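Local coordinates for glucokinase (Leishmania braziliensis MHOM/BR/75/M2904, PDB 6EDI) that catalyses, as a glucokinase, the ATP-dependent phosphorylation of glucose to glucose 6-phosphate and is dimeric in this crystal form, at the interface of chains A and B. Residues are numbered along the deposited sequence; one frame, centred on the assembly and turned at random. Chains: chain A/B, Glucokinase.

Contact 1: the interface of chains A and B. Residues chain A 266-268, 271; chain B 375-377, 380.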
# COMPACT_ATOMS: atom_id res chain seq x y z
N GLY A 266 -16.06 20.71 -11.32
CA GLY A 266 -16.85 20.02 -12.33
C GLY A 266 -17.43 18.71 -11.84
O GLY A 266 -17.40 17.69 -12.54
N LEU A 267 -17.98 18.75 -10.63
CA LEU A 267 -18.54 17.59 -9.96
C LEU A 267 -19.98 17.34 -10.41
O LEU A 267 -20.84 18.21 -10.26
CB LEU A 267 -18.47 17.80 -8.45
CG LEU A 267 -17.98 16.68 -7.54
CD1 LEU A 267 -19.15 15.96 -6.89
CD2 LEU A 267 -17.10 15.70 -8.30
N ASP A 268 -20.22 16.16 -10.98
CA ASP A 268 -21.54 15.76 -11.43
C ASP A 268 -22.15 14.79 -10.44
O ASP A 268 -21.49 14.35 -9.50
CB ASP A 268 -21.46 15.03 -12.78
CG ASP A 268 -21.32 15.98 -13.95
OD1 ASP A 268 -22.28 16.75 -14.19
OD2 ASP A 268 -20.28 15.92 -14.64
N VAL A 271 -20.47 11.42 -11.34
CA VAL A 271 -19.17 11.10 -10.77
C VAL A 271 -19.34 10.35 -9.44
O VAL A 271 -20.01 10.85 -8.55
CB VAL A 271 -18.37 12.38 -10.46
CG1 VAL A 271 -16.94 12.05 -10.08
CG2 VAL A 271 -18.40 13.35 -11.65
N GLU B 375 -11.16 12.46 -14.64
CA GLU B 375 -12.58 12.38 -14.33
C GLU B 375 -12.83 12.05 -12.86
O GLU B 375 -13.94 12.27 -12.34
CB GLU B 375 -13.28 11.36 -15.22
CG GLU B 375 -13.22 11.71 -16.71
CD GLU B 375 -14.04 10.76 -17.57
OE1 GLU B 375 -14.71 9.86 -17.02
OE2 GLU B 375 -14.00 10.93 -18.80
N HIS B 376 -11.81 11.53 -12.18
CA HIS B 376 -11.97 11.14 -10.78
C HIS B 376 -12.45 12.32 -9.95
O HIS B 376 -12.05 13.46 -10.19
CB HIS B 376 -10.65 10.63 -10.20
CG HIS B 376 -10.82 9.84 -8.95
ND1 HIS B 376 -11.01 10.43 -7.71
CD2 HIS B 376 -10.82 8.50 -8.74
CE1 HIS B 376 -11.13 9.48 -6.80
NE2 HIS B 376 -11.00 8.30 -7.39
N ALA B 377 -13.33 12.04 -8.99
CA ALA B 377 -13.87 13.12 -8.14
C ALA B 377 -12.77 13.91 -7.46
O ALA B 377 -12.93 15.11 -7.20
CB ALA B 377 -14.81 12.55 -7.10
N ARG B 380 -11.12 16.39 -10.10
CA ARG B 380 -12.06 17.46 -10.41
C ARG B 380 -12.05 18.49 -9.29
O ARG B 380 -11.99 19.69 -9.54
CB ARG B 380 -13.47 16.88 -10.60
CG ARG B 380 -13.60 16.02 -11.84
CD ARG B 380 -14.92 15.29 -11.88
NE ARG B 380 -15.09 14.52 -13.11
CZ ARG B 380 -15.77 14.96 -14.17
NH1 ARG B 380 -16.34 16.16 -14.15
NH2 ARG B 380 -15.87 14.20 -15.25

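Contact 2: the interface of chains A and B. Residues chain A 377, 380-381; chain B 265-267.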
# COMPACT_ATOMS: atom_id res chain seq x y z
N ALA A 377 -16.94 -9.62 -5.04
CA ALA A 377 -16.80 -10.66 -6.07
C ALA A 377 -15.70 -11.66 -5.74
O ALA A 377 -15.77 -12.83 -6.13
CB ALA A 377 -16.54 -10.04 -7.42
N ARG A 380 -16.95 -14.00 -2.93
CA ARG A 380 -17.90 -14.92 -3.52
C ARG A 380 -17.19 -16.02 -4.29
O ARG A 380 -17.51 -17.21 -4.16
CB ARG A 380 -18.88 -14.17 -4.43
CG ARG A 380 -19.79 -13.19 -3.67
CD ARG A 380 -20.72 -12.43 -4.63
NE ARG A 380 -21.48 -11.34 -4.01
CZ ARG A 380 -22.81 -11.32 -3.89
NH1 ARG A 380 -23.53 -12.35 -4.34
NH2 ARG A 380 -23.43 -10.29 -3.33
N GLN A 381 -16.20 -15.64 -5.08
CA GLN A 381 -15.51 -16.62 -5.93
C GLN A 381 -14.40 -17.37 -5.23
O GLN A 381 -14.21 -18.58 -5.47
CB GLN A 381 -14.96 -15.95 -7.19
CG GLN A 381 -16.02 -15.34 -8.09
CD GLN A 381 -15.42 -14.62 -9.28
OE1 GLN A 381 -15.10 -13.43 -9.21
NE2 GLN A 381 -15.24 -15.35 -10.38
N LYS B 265 -18.30 -20.28 -7.09
CA LYS B 265 -18.58 -18.87 -7.36
C LYS B 265 -20.07 -18.52 -7.48
O LYS B 265 -20.83 -19.17 -8.22
CB LYS B 265 -17.82 -18.40 -8.61
CG LYS B 265 -18.17 -19.16 -9.87
CD LYS B 265 -17.72 -18.41 -11.12
CE LYS B 265 -17.01 -19.36 -12.08
NZ LYS B 265 -15.96 -20.14 -11.38
N GLY B 266 -20.50 -17.52 -6.72
CA GLY B 266 -21.84 -16.99 -6.87
C GLY B 266 -21.77 -15.53 -7.30
O GLY B 266 -21.42 -14.68 -6.49
N LEU B 267 -22.07 -15.25 -8.57
CA LEU B 267 -22.05 -13.89 -9.10
C LEU B 267 -23.33 -13.61 -9.88
O LEU B 267 -23.92 -14.52 -10.44
CB LEU B 267 -20.85 -13.70 -10.04
CG LEU B 267 -19.43 -13.95 -9.53
CD1 LEU B 267 -18.42 -13.63 -10.60
CD2 LEU B 267 -19.19 -13.09 -8.31

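Contact 1: the interface of chains A and B
B:Arg380 reaches across the dimer interface to the loop A:Gly266 to A:Asp268 of the partner subunit. The arginine belongs to the short helix 377-382 of chain B. With 69 Å² of its surface hidden, it buries more than any other residue of this patch.

The polar contacts described here run through its guanidinium group. The terminal nitrogen NH1 donates a hydrogen bond to the backbone carbonyl O of A:Gly266 at 2.5 Å. The bond is short and bent, with 131° at the hydrogen. The oxygen lies somewhat out of the guanidinium plane. The same NH1 faces the carboxylate oxygen OD2 of A:Asp268 at 4.0 Å. This salt bridge is long, and the carboxylate and guanidinium planes are turned 66° apart. It may add electrostatic attraction more than directional grip. On its own side, NE of B:Arg380 donates to the backbone O of B:Glu375 at 2.6 Å. That oxygen lies at the edge of the guanidinium, in its plane. The donor sits above the carbonyl plane of B:Glu375. NE and NH1 are thus tied to different chains, which should limit rotation of the group. The extended run from CG to NE carries it over to chain A.

The apolar contacts centre on the forked A:Val271. Its CG1 stands anti to the backbone N (chi1 -171°) and packs on CB of B:Ala377 at 3.7 Å. A:Leu267 adds CD2 to the same methyl, at 4.1 Å from CB of B:Ala377. The other valine branch, CG2, lies over one guanidinium face of B:Arg380, offset toward the rim and 3.8 Å from NE.

Contact 2: the interface of chains A and B
A:Gln381 and B:Leu267 meet at about a right angle where the two glucokinase subunits, members of the ASKHA superfamily, pack together. A:Ala377, A:Arg380 and A:Gln381 come from helix 377-382 of chain A. They face the segment B:Lys265 to B:Leu267, which is loop in chain B.

The tight part is the leucine against the glutamine. Methyl CD1 of B:Leu267 sits squarely over one face of the side-chain amide, 3.4 Å from CD of A:Gln381. It is also 3.6 Å from the amide oxygen OE1 of A:Gln381, and equally far from its nitrogen NE2. The contact is therefore with the flat face of the amide. The leucine CG lies anti to its carbonyl carbon (chi1 -57°), and the two methyls spread over the helix. CD2 of B:Leu267 lies 4.0 Å from CB of A:Arg380 and 4.1 Å from CA of A:Ala377. CB of B:Lys265 packs beside the leucine, 3.6 Å from CG of A:Gln381. The aliphatic stem of A:Arg380 passes close by the backbone carbonyl of B:Gly266.

The looser side lies at the ends of the two long charged chains. The lysine bends at chi3 and chi4, and its amino group NZ ends beyond the amide. Beyond CB, the lysine makes a more distant contact, its CD 4.0 Å from NE2 of A:Gln381. The guanidinium of A:Arg380 runs on past the glycine oxygen, leaving NH1 of A:Arg380 3.8 Å from O of B:Gly266.

The C-alpha centres of contact 1 and contact 2 lie about 31 Å apart. Both join helix 377-382 of one chain to the loop around residues 266-267 of the other, with the chains exchanged. They are therefore related by the two-fold axis of the dimer and grip the subunits at two separate places. The match is not exact: the same elements meet with different side-chain pairings. The loop backbone also differs between the copies, with psi of the glycine at position 266 at 45° in chain A and 106° in chain B. This suggests that the segment can adapt within one dimer.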